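Local coordinates for protein nisin leader peptide-processing serine protease NisP (Lactococcus lactis subsp. lactis, PDB 4MZD) that removes the leader peptide from the nisin precursor, probably as a subtilisin-like serine endopeptidase attached to the cell wall, at residues 103-108 with 139-144; 115-120 with 169-174; 107-112 with 344-349. One frame throughout, in Å; residues are numbered along the deposited sequence.

Interaction 1. Residues 103-108 with 139-144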
loop_
_atom_site.group_PDB
_atom_site.type_symbol
_atom_site.label_atom_id
_atom_site.label_comp_id
_atom_site.label_asym_id
_atom_site.label_seq_id
_atom_site.Cartn_x
_atom_site.Cartn_y
_atom_site.Cartn_z
ATOM N N ILE A 103 0.761 0.504 -14.158
ATOM C CA ILE A 103 1.640 -0.651 -14.215
ATOM C C ILE A 103 2.330 -0.704 -15.565
ATOM O O ILE A 103 1.822 -0.168 -16.549
ATOM C CB ILE A 103 0.849 -1.967 -13.969
ATOM C CG1 ILE A 103 1.761 -3.106 -13.482
ATOM C CG2 ILE A 103 0.057 -2.373 -15.216
ATOM C CD1 ILE A 103 1.003 -4.338 -13.024
ATOM N N MET A 104 3.496 -1.339 -15.590
ATOM C CA MET A 104 4.153 -1.718 -16.830
ATOM C C MET A 104 3.660 -3.118 -17.180
ATOM O O MET A 104 4.172 -4.117 -16.655
ATOM C CB MET A 104 5.668 -1.721 -16.647
ATOM C CG MET A 104 6.424 -1.981 -17.941
ATOM S SD MET A 104 8.107 -2.661 -17.709
ATOM C CE MET A 104 8.858 -2.351 -19.346
ATOM N N GLU A 105 2.651 -3.193 -18.048
ATOM C CA GLU A 105 1.979 -4.465 -18.308
ATOM C C GLU A 105 2.908 -5.511 -18.907
ATOM O O GLU A 105 2.699 -6.712 -18.729
ATOM C CB GLU A 105 0.763 -4.280 -19.223
ATOM C CG GLU A 105 -0.428 -3.589 -18.574
ATOM C CD GLU A 105 -1.655 -3.636 -19.458
ATOM O OE1 GLU A 105 -1.626 -3.001 -20.530
ATOM O OE2 GLU A 105 -2.640 -4.316 -19.099
ATOM N N GLU A 106 3.926 -5.053 -19.626
ATOM C CA GLU A 106 4.813 -5.963 -20.322
ATOM C C GLU A 106 5.963 -6.467 -19.447
ATOM O O GLU A 106 6.818 -7.200 -19.928
ATOM C CB GLU A 106 5.333 -5.318 -21.615
ATOM C CG GLU A 106 6.310 -4.172 -21.413
ATOM C CD GLU A 106 5.655 -2.795 -21.370
ATOM O OE1 GLU A 106 6.323 -1.830 -21.801
ATOM O OE2 GLU A 106 4.497 -2.662 -20.900
ATOM N N HIS A 107 5.996 -6.107 -18.167
ATOM C CA HIS A 107 7.043 -6.648 -17.316
ATOM C C HIS A 107 6.955 -8.176 -17.324
ATOM O O HIS A 107 5.890 -8.726 -17.062
ATOM C CB HIS A 107 6.931 -6.139 -15.885
ATOM C CG HIS A 107 8.166 -6.404 -15.089
ATOM N ND1 HIS A 107 8.574 -7.681 -14.766
ATOM C CD2 HIS A 107 9.128 -5.565 -14.634
ATOM C CE1 HIS A 107 9.723 -7.612 -14.113
ATOM N NE2 HIS A 107 10.079 -6.340 -14.020
ATOM N N PRO A 108 8.067 -8.873 -17.622
ATOM C CA PRO A 108 7.966 -10.332 -17.761
ATOM C C PRO A 108 7.454 -11.071 -16.522
ATOM O O PRO A 108 6.858 -12.137 -16.689
ATOM C CB PRO A 108 9.404 -10.761 -18.106
ATOM C CG PRO A 108 10.262 -9.624 -17.668
ATOM C CD PRO A 108 9.429 -8.395 -17.910
ATOM N N SER A 139 -8.245 4.844 -20.514
ATOM C CA SER A 139 -7.582 3.569 -20.769
ATOM C C SER A 139 -6.068 3.611 -20.586
ATOM O O SER A 139 -5.398 2.590 -20.774
ATOM C CB SER A 139 -7.908 3.071 -22.177
ATOM O OG SER A 139 -9.300 2.905 -22.337
ATOM N N ASP A 140 -5.531 4.774 -20.222
ATOM C CA ASP A 140 -4.084 4.953 -20.102
ATOM C C ASP A 140 -3.626 4.646 -18.684
ATOM O O ASP A 140 -3.676 5.509 -17.807
ATOM C CB ASP A 140 -3.708 6.390 -20.474
ATOM C CG ASP A 140 -2.211 6.641 -20.430
ATOM O OD1 ASP A 140 -1.458 5.758 -19.967
ATOM O OD2 ASP A 140 -1.789 7.740 -20.849
ATOM N N ILE A 141 -3.188 3.406 -18.470
ATOM C CA ILE A 141 -2.746 2.975 -17.148
ATOM C C ILE A 141 -1.243 2.703 -17.083
ATOM O O ILE A 141 -0.753 2.073 -16.151
ATOM C CB ILE A 141 -3.584 1.784 -16.611
ATOM C CG1 ILE A 141 -3.685 0.655 -17.644
ATOM C CG2 ILE A 141 -4.984 2.262 -16.217
ATOM C CD1 ILE A 141 -2.385 -0.077 -17.903
ATOM N N VAL A 142 -0.514 3.216 -18.067
ATOM C CA VAL A 142 0.934 3.052 -18.104
ATOM C C VAL A 142 1.592 3.735 -16.898
ATOM O O VAL A 142 1.230 4.852 -16.530
ATOM C CB VAL A 142 1.503 3.612 -19.424
ATOM C CG1 VAL A 142 3.021 3.634 -19.401
ATOM C CG2 VAL A 142 0.976 2.799 -20.608
ATOM N N ASP A 143 2.560 3.054 -16.298
ATOM C CA ASP A 143 3.241 3.541 -15.106
ATOM C C ASP A 143 4.409 4.436 -15.506
ATOM O O ASP A 143 5.431 3.953 -16.005
ATOM C CB ASP A 143 3.735 2.342 -14.299
ATOM C CG ASP A 143 4.429 2.731 -13.016
ATOM O OD1 ASP A 143 4.392 3.922 -12.626
ATOM O OD2 ASP A 143 5.006 1.824 -12.385
ATOM N N LYS A 144 4.252 5.739 -15.279
ATOM C CA LYS A 144 5.293 6.714 -15.599
ATOM C C LYS A 144 6.314 6.870 -14.467
ATOM O O LYS A 144 7.367 7.476 -14.654
ATOM C CB LYS A 144 4.666 8.084 -15.883
ATOM C CG LYS A 144 3.699 8.146 -17.060
ATOM C CD LYS A 144 3.204 9.583 -17.246
ATOM C CE LYS A 144 2.370 9.770 -18.513
ATOM N NZ LYS A 144 0.907 9.543 -18.305
#
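The backbones of Ile103 and Asp143 run close together where two loops of the subtilisin-like domain meet, next to the predicted Asp-His-Ser charge relay. The first loop follows strand 95-100, which ends at Asp100. The second leads into helix 147-156, which begins at His147. Backbone bonds tie the loops together. Ile103 N donates to Ile141 O at 3.0 Å, almost straight in line with the carbonyl (C=O...N angle 172°). The return bond, from Asp143 N to Ile103 O, is weak at 3.3 Å.

The Asp143 side chain starts on the contact and leaves it. Its CB rests on the backbone of the other loop, 3.5 Å from Ile103 N and 3.9 Å from Met104 N. CG lies opposite the backbone N (chi1 -179°), and from there the buried carboxylate turns to partners beyond the two loops. OD1 is held by Ser101 OG and by the backbone N atoms of Met145 and Gly146, just before His147 of the predicted relay, while OD2 bonds to Thr149 OG1. Both oxygens are thus satisfied.

The apolar side is thinner. Ile103 CG2 approaches Ile141 CD1 at 4.3 Å, and the Glu105 side chain crosses the same methyl at about a right angle. Ile141 has two conformers, so both contacts are less certain. From Met104 the chain makes a type I turn, closed by His107 N on Met104 O at 3.1 Å. Met104 N itself bonds to Thr149 OG1, the same hydroxyl that meets Asp143 OD2.

Interaction 2. Residues 115-120 with 169-174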
loop_
_atom_site.group_PDB
_atom_site.type_symbol
_atom_site.label_atom_id
_atom_site.label_comp_id
_atom_site.label_asym_id
_atom_site.label_seq_id
_atom_site.Cartn_x
_atom_site.Cartn_y
_atom_site.Cartn_z
ATOM N N GLY A 115 -5.341 -8.751 -15.043
ATOM C CA GLY A 115 -6.752 -8.998 -15.239
ATOM C C GLY A 115 -7.325 -8.132 -16.342
ATOM O O GLY A 115 -6.608 -7.415 -17.044
ATOM N N ASN A 116 -8.639 -8.191 -16.488
ATOM C CA ASN A 116 -9.302 -7.541 -17.603
ATOM C C ASN A 116 -9.903 -6.190 -17.253
ATOM O O ASN A 116 -10.532 -5.557 -18.098
ATOM C CB ASN A 116 -10.392 -8.457 -18.154
ATOM C CG ASN A 116 -9.833 -9.727 -18.755
ATOM O OD1 ASN A 116 -8.679 -9.774 -19.174
ATOM N ND2 ASN A 116 -10.652 -10.763 -18.809
ATOM N N TYR A 117 -9.710 -5.742 -16.018
ATOM C CA TYR A 117 -10.325 -4.501 -15.565
ATOM C C TYR A 117 -9.271 -3.454 -15.241
ATOM O O TYR A 117 -8.241 -3.755 -14.639
ATOM C CB TYR A 117 -11.212 -4.755 -14.344
ATOM C CG TYR A 117 -12.337 -5.713 -14.628
ATOM C CD1 TYR A 117 -13.571 -5.255 -15.055
ATOM C CD2 TYR A 117 -12.159 -7.080 -14.485
ATOM C CE1 TYR A 117 -14.601 -6.137 -15.328
ATOM C CE2 TYR A 117 -13.179 -7.969 -14.758
ATOM C CZ TYR A 117 -14.395 -7.495 -15.177
ATOM O OH TYR A 117 -15.408 -8.391 -15.441
ATOM N N PHE A 118 -9.540 -2.213 -15.624
ATOM C CA PHE A 118 -8.565 -1.150 -15.421
ATOM C C PHE A 118 -9.234 0.185 -15.647
ATOM O O PHE A 118 -10.247 0.278 -16.340
ATOM C CB PHE A 118 -7.389 -1.296 -16.394
ATOM C CG PHE A 118 -7.812 -1.344 -17.840
ATOM C CD1 PHE A 118 -7.935 -0.179 -18.592
ATOM C CD2 PHE A 118 -8.117 -2.557 -18.440
ATOM C CE1 PHE A 118 -8.346 -0.230 -19.915
ATOM C CE2 PHE A 118 -8.518 -2.611 -19.762
ATOM C CZ PHE A 118 -8.635 -1.449 -20.498
ATOM N N LYS A 119 -8.660 1.227 -15.069
ATOM C CA LYS A 119 -9.130 2.571 -15.334
ATOM C C LYS A 119 -8.073 3.575 -14.928
ATOM O O LYS A 119 -7.415 3.423 -13.902
ATOM C CB LYS A 119 -10.415 2.864 -14.562
ATOM C CG LYS A 119 -11.165 4.082 -15.076
ATOM C CD LYS A 119 -11.877 3.785 -16.391
ATOM C CE LYS A 119 -12.949 2.718 -16.232
ATOM N NZ LYS A 119 -13.656 2.433 -17.520
ATOM N N ASN A 120 -7.935 4.610 -15.745
ATOM C CA ASN A 120 -7.151 5.786 -15.397
ATOM C C ASN A 120 -8.064 6.847 -14.797
ATOM O O ASN A 120 -9.008 7.298 -15.457
ATOM C CB ASN A 120 -6.468 6.331 -16.643
ATOM C CG ASN A 120 -5.702 7.600 -16.370
ATOM O OD1 ASN A 120 -5.203 7.817 -15.262
ATOM N ND2 ASN A 120 -5.593 8.451 -17.383
ATOM N N THR A 169 -4.450 -12.638 -9.976
ATOM C CA THR A 169 -4.914 -11.608 -10.893
ATOM C C THR A 169 -4.880 -10.233 -10.243
ATOM O O THR A 169 -5.330 -10.059 -9.105
ATOM C CB THR A 169 -6.335 -11.923 -11.385
ATOM O OG1 THR A 169 -6.330 -13.211 -12.010
ATOM C CG2 THR A 169 -6.803 -10.896 -12.394
ATOM N N VAL A 170 -4.329 -9.264 -10.966
ATOM C CA VAL A 170 -4.362 -7.872 -10.532
ATOM C C VAL A 170 -5.017 -6.994 -11.590
ATOM O O VAL A 170 -4.771 -7.153 -12.796
ATOM C CB VAL A 170 -2.959 -7.330 -10.175
ATOM C CG1 VAL A 170 -2.399 -8.102 -8.999
ATOM C CG2 VAL A 170 -2.019 -7.380 -11.367
ATOM N N ASN A 171 -5.868 -6.083 -11.120
ATOM C CA ASN A 171 -6.507 -5.088 -11.962
ATOM C C ASN A 171 -5.989 -3.715 -11.550
ATOM O O ASN A 171 -5.681 -3.506 -10.379
ATOM C CB ASN A 171 -8.025 -5.190 -11.842
ATOM C CG ASN A 171 -8.562 -6.478 -12.440
ATOM O OD1 ASN A 171 -8.277 -6.807 -13.588
ATOM N ND2 ASN A 171 -9.315 -7.222 -11.654
ATOM N N ILE A 172 -5.872 -2.796 -12.502
ATOM C CA ILE A 172 -5.040 -1.609 -12.341
ATOM C C ILE A 172 -5.837 -0.316 -12.419
ATOM O O ILE A 172 -6.506 -0.049 -13.417
ATOM C CB ILE A 172 -3.959 -1.583 -13.440
ATOM C CG1 ILE A 172 -3.201 -2.915 -13.476
ATOM C CG2 ILE A 172 -3.039 -0.387 -13.276
ATOM C CD1 ILE A 172 -2.517 -3.263 -12.190
ATOM N N TYR A 173 -5.723 0.496 -11.368
ATOM C CA TYR A 173 -6.446 1.762 -11.259
ATOM C C TYR A 173 -5.427 2.865 -11.026
ATOM O O TYR A 173 -4.810 2.940 -9.963
ATOM C CB TYR A 173 -7.511 1.676 -10.149
ATOM C CG TYR A 173 -8.424 0.516 -10.442
ATOM C CD1 TYR A 173 -9.466 0.645 -11.350
ATOM C CD2 TYR A 173 -8.184 -0.738 -9.899
ATOM C CE1 TYR A 173 -10.257 -0.438 -11.688
ATOM C CE2 TYR A 173 -8.974 -1.829 -10.232
ATOM C CZ TYR A 173 -10.009 -1.672 -11.121
ATOM O OH TYR A 173 -10.783 -2.760 -11.453
ATOM N N ARG A 174 -5.212 3.694 -12.044
ATOM C CA ARG A 174 -4.146 4.683 -11.989
ATOM C C ARG A 174 -4.637 6.000 -11.406
ATOM O O ARG A 174 -5.583 6.604 -11.922
ATOM C CB ARG A 174 -3.544 4.914 -13.376
ATOM C CG ARG A 174 -2.340 5.842 -13.348
ATOM C CD ARG A 174 -1.488 5.801 -14.602
ATOM N NE ARG A 174 -2.077 6.497 -15.739
ATOM C CZ ARG A 174 -1.917 7.792 -16.016
ATOM N NH1 ARG A 174 -2.481 8.299 -17.103
ATOM N NH2 ARG A 174 -1.189 8.573 -15.237
#
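Arg174 and Asn120 are parallel-strand neighbours whose side chains run side by side from the same face of the sheet. The pairing belongs to the central parallel sheet of the subtilisin-like alpha/beta fold. The strand axes lie 4.8 Å apart and 10° from parallel. Arg174 N donates to Lys119 O at 2.9 Å, and Lys119 N to Ile172 O at 3.0 Å. A weaker bond joins Ile172 N to Tyr117 O.

The Asn120 amide lies nearly parallel to the Arg174 guanidinium, with planes 19° apart. OD1 sits over one guanidinium face, toward its rim. No hydrogen bond joins the two groups, and each is held by others. Asn120 ND2 bonds to Asn137 O, while Arg174 NE goes to Asp140 O and NH1 forms a salt bridge with Glu134. These bonds probably fix how both groups are turned.

Gly115 is the third main residue, just before the chain turns a corner at Asn116. Its N donates to Val170 O at 2.8 Å. Its CA packs tightly, 3.4 Å from Thr169 CG2 and 3.1 Å from Asn171 OD1. Asn171 OD1 then accepts Tyr117 N at 3.0 Å, with the donor well above the amide plane. A side-chain oxygen thus does the work of a backbone carbonyl at the corner. Asn171 ND2 bonds to Asn198 OD1.

Strand 117-120 extends the sheet beyond strand 169-174, which pairs on its other edge with strand 95-100. Helix 183-195 packs on the face of Lys119 and Tyr173, and helix 147-156 touches Val170.

Interaction 3. Residues 107-112 with 344-349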
loop_
_atom_site.group_PDB
_atom_site.type_symbol
_atom_site.label_atom_id
_atom_site.label_comp_id
_atom_site.label_asym_id
_atom_site.label_seq_id
_atom_site.Cartn_x
_atom_site.Cartn_y
_atom_site.Cartn_z
ATOM N N HIS A 107 5.996 -6.107 -18.167
ATOM C CA HIS A 107 7.043 -6.648 -17.316
ATOM C C HIS A 107 6.955 -8.176 -17.324
ATOM O O HIS A 107 5.890 -8.726 -17.062
ATOM C CB HIS A 107 6.931 -6.139 -15.885
ATOM C CG HIS A 107 8.166 -6.404 -15.089
ATOM N ND1 HIS A 107 8.574 -7.681 -14.766
ATOM C CD2 HIS A 107 9.128 -5.565 -14.634
ATOM C CE1 HIS A 107 9.723 -7.612 -14.113
ATOM N NE2 HIS A 107 10.079 -6.340 -14.020
ATOM N N PRO A 108 8.067 -8.873 -17.622
ATOM C CA PRO A 108 7.966 -10.332 -17.761
ATOM C C PRO A 108 7.454 -11.071 -16.522
ATOM O O PRO A 108 6.858 -12.137 -16.689
ATOM C CB PRO A 108 9.404 -10.761 -18.106
ATOM C CG PRO A 108 10.262 -9.624 -17.668
ATOM C CD PRO A 108 9.429 -8.395 -17.910
ATOM N N ASP A 109 7.676 -10.544 -15.318
ATOM C CA ASP A 109 7.207 -11.246 -14.133
ATOM C C ASP A 109 5.736 -10.967 -13.835
ATOM O O ASP A 109 5.139 -11.648 -12.996
ATOM C CB ASP A 109 8.019 -10.853 -12.901
ATOM C CG ASP A 109 9.458 -11.332 -12.949
ATOM O OD1 ASP A 109 9.785 -12.270 -13.712
ATOM O OD2 ASP A 109 10.259 -10.764 -12.170
ATOM N N LEU A 110 5.168 -9.961 -14.504
ATOM C CA LEU A 110 3.822 -9.468 -14.194
ATOM C C LEU A 110 2.776 -9.696 -15.277
ATOM O O LEU A 110 1.594 -9.756 -14.981
ATOM C CB LEU A 110 3.850 -7.960 -13.918
ATOM C CG LEU A 110 4.842 -7.461 -12.867
ATOM C CD1 LEU A 110 4.776 -5.943 -12.731
ATOM C CD2 LEU A 110 4.598 -8.140 -11.530
ATOM N N SER A 111 3.208 -9.826 -16.524
ATOM C CA SER A 111 2.258 -9.799 -17.628
ATOM C C SER A 111 1.180 -10.880 -17.525
ATOM O O SER A 111 0.022 -10.642 -17.880
ATOM C CB SER A 111 2.981 -9.867 -18.973
ATOM O OG SER A 111 3.761 -11.045 -19.080
ATOM N N ASN A 112 1.550 -12.058 -17.026
ATOM C CA ASN A 112 0.600 -13.161 -16.914
ATOM C C ASN A 112 -0.387 -13.021 -15.759
ATOM O O ASN A 112 -1.290 -13.844 -15.619
ATOM C CB ASN A 112 1.340 -14.495 -16.822
ATOM C CG ASN A 112 1.983 -14.894 -18.128
ATOM O OD1 ASN A 112 1.708 -14.303 -19.172
ATOM N ND2 ASN A 112 2.833 -15.914 -18.082
ATOM N N GLY A 344 11.272 -2.637 -16.875
ATOM C CA GLY A 344 11.227 -4.022 -17.307
ATOM C C GLY A 344 12.120 -4.911 -16.462
ATOM O O GLY A 344 12.148 -6.126 -16.653
ATOM N N TRP A 345 12.829 -4.305 -15.508
ATOM C CA TRP A 345 13.767 -5.037 -14.667
ATOM C C TRP A 345 13.421 -4.814 -13.189
ATOM O O TRP A 345 12.249 -4.928 -12.828
ATOM C CB TRP A 345 15.209 -4.671 -15.039
ATOM C CG TRP A 345 15.451 -4.885 -16.520
ATOM C CD1 TRP A 345 15.571 -3.925 -17.488
ATOM C CD2 TRP A 345 15.552 -6.144 -17.195
ATOM N NE1 TRP A 345 15.762 -4.514 -18.717
ATOM C CE2 TRP A 345 15.752 -5.874 -18.563
ATOM C CE3 TRP A 345 15.500 -7.473 -16.772
ATOM C CZ2 TRP A 345 15.903 -6.886 -19.510
ATOM C CZ3 TRP A 345 15.648 -8.475 -17.712
ATOM C CH2 TRP A 345 15.844 -8.176 -19.064
ATOM N N TYR A 346 14.407 -4.486 -12.354
ATOM C CA TYR A 346 14.235 -4.513 -10.900
ATOM C C TYR A 346 14.883 -3.314 -10.243
ATOM O O TYR A 346 15.737 -2.655 -10.830
ATOM C CB TYR A 346 14.800 -5.822 -10.323
ATOM C CG TYR A 346 14.210 -6.987 -11.064
ATOM C CD1 TYR A 346 12.998 -7.529 -10.670
ATOM C CD2 TYR A 346 14.811 -7.487 -12.213
ATOM C CE1 TYR A 346 12.411 -8.557 -11.376
ATOM C CE2 TYR A 346 14.227 -8.510 -12.931
ATOM C CZ TYR A 346 13.020 -9.038 -12.515
ATOM O OH TYR A 346 12.429 -10.051 -13.236
ATOM N N GLN A 347 14.481 -3.051 -9.006
ATOM C CA GLN A 347 15.046 -1.962 -8.233
ATOM C C GLN A 347 14.887 -2.265 -6.753
ATOM O O GLN A 347 13.929 -2.922 -6.349
ATOM C CB GLN A 347 14.306 -0.667 -8.574
ATOM C CG GLN A 347 14.774 0.561 -7.835
ATOM C CD GLN A 347 14.180 1.826 -8.410
ATOM O OE1 GLN A 347 13.913 1.909 -9.610
ATOM N NE2 GLN A 347 13.961 2.816 -7.558
ATOM N N TYR A 348 15.823 -1.766 -5.952
ATOM C CA TYR A 348 15.681 -1.751 -4.502
ATOM C C TYR A 348 14.860 -0.557 -4.058
ATOM O O TYR A 348 15.127 0.574 -4.469
ATOM C CB TYR A 348 17.058 -1.721 -3.830
ATOM C CG TYR A 348 17.686 -3.092 -3.786
ATOM C CD1 TYR A 348 17.366 -3.972 -2.759
ATOM C CD2 TYR A 348 18.563 -3.528 -4.780
ATOM C CE1 TYR A 348 17.901 -5.240 -2.705
ATOM C CE2 TYR A 348 19.114 -4.803 -4.729
ATOM C CZ TYR A 348 18.775 -5.655 -3.694
ATOM O OH TYR A 348 19.312 -6.926 -3.668
ATOM N N VAL A 349 13.875 -0.822 -3.204
ATOM C CA VAL A 349 12.935 0.187 -2.730
ATOM C C VAL A 349 12.723 0.030 -1.225
ATOM O O VAL A 349 13.157 -0.950 -0.618
ATOM C CB VAL A 349 11.568 0.045 -3.450
ATOM C CG1 VAL A 349 11.736 0.214 -4.954
ATOM C CG2 VAL A 349 10.921 -1.294 -3.120
#
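His107 and Gly344 bring two loop backbones within 4.9 Å, CA to CA, and Gly344 has a positive phi (94°), at which a side chain would run into the carbonyl O of the residue before. The His107 ring carries the polar bridge. Its NE2 donates to Trp345 O at 2.9 Å, nearly straight (165°) and in the ring plane. The other ring nitrogen, ND1, accepts Asp109 N at 3.1 Å, also in the ring plane. One bond at each nitrogen fixes the rotation of the ring and is consistent with the proton on NE2. Gly344 O lies over one face of the imidazole, toward the rim, and also touches Pro108 CD at 3.8 Å.

Tyr346 crosses both His107 and Asp109 at about a right angle. The imidazole turns an edge to the phenol face in an offset edge-to-face pair, with centroids 5.4 Å apart and planes at 79°. Tyr346 OH gives a short bond to Asp109 OD2, 2.5 Å, reaching it from above the carboxylate plane. Asn160 links the same two groups, through ND2 to the hydroxyl and through its N to Asp109 OD1.

His107 O closes a turn by accepting both Leu110 N and Ser111 N. The contact joins the loop after strand 95-100 to the beta hairpin 337-340/346-349, away from the predicted triad. A His-Pro-Asp-Leu sequence after the triad aspartate, here at 107-110, recurs in many subtilases.

Interactions 1 and 3 start from the same loop, after strand 95-100, and share His107 and Pro108. Interaction 1 ties it to the loop before helix 147-156 through two backbone bonds, with a buried carboxylate beside them whose partners lie outside. Interaction 3 ties it to a hairpin strand by aromatic and polar side chains; His107 and Asp109 are buried, Pro108 and Trp345 exposed. Interaction 2 is parallel strand pairing with a corner at Asn116 and buries the most area. Its Asn120, Asn171 and Arg174 are buried, its Tyr117 and Phe118 exposed. The 139-144 loop packs against the ends of both its strands. Interactions 1 and 3 meet at Ile103 and Leu110. Interactions 2 and 3 only adjoin in sequence.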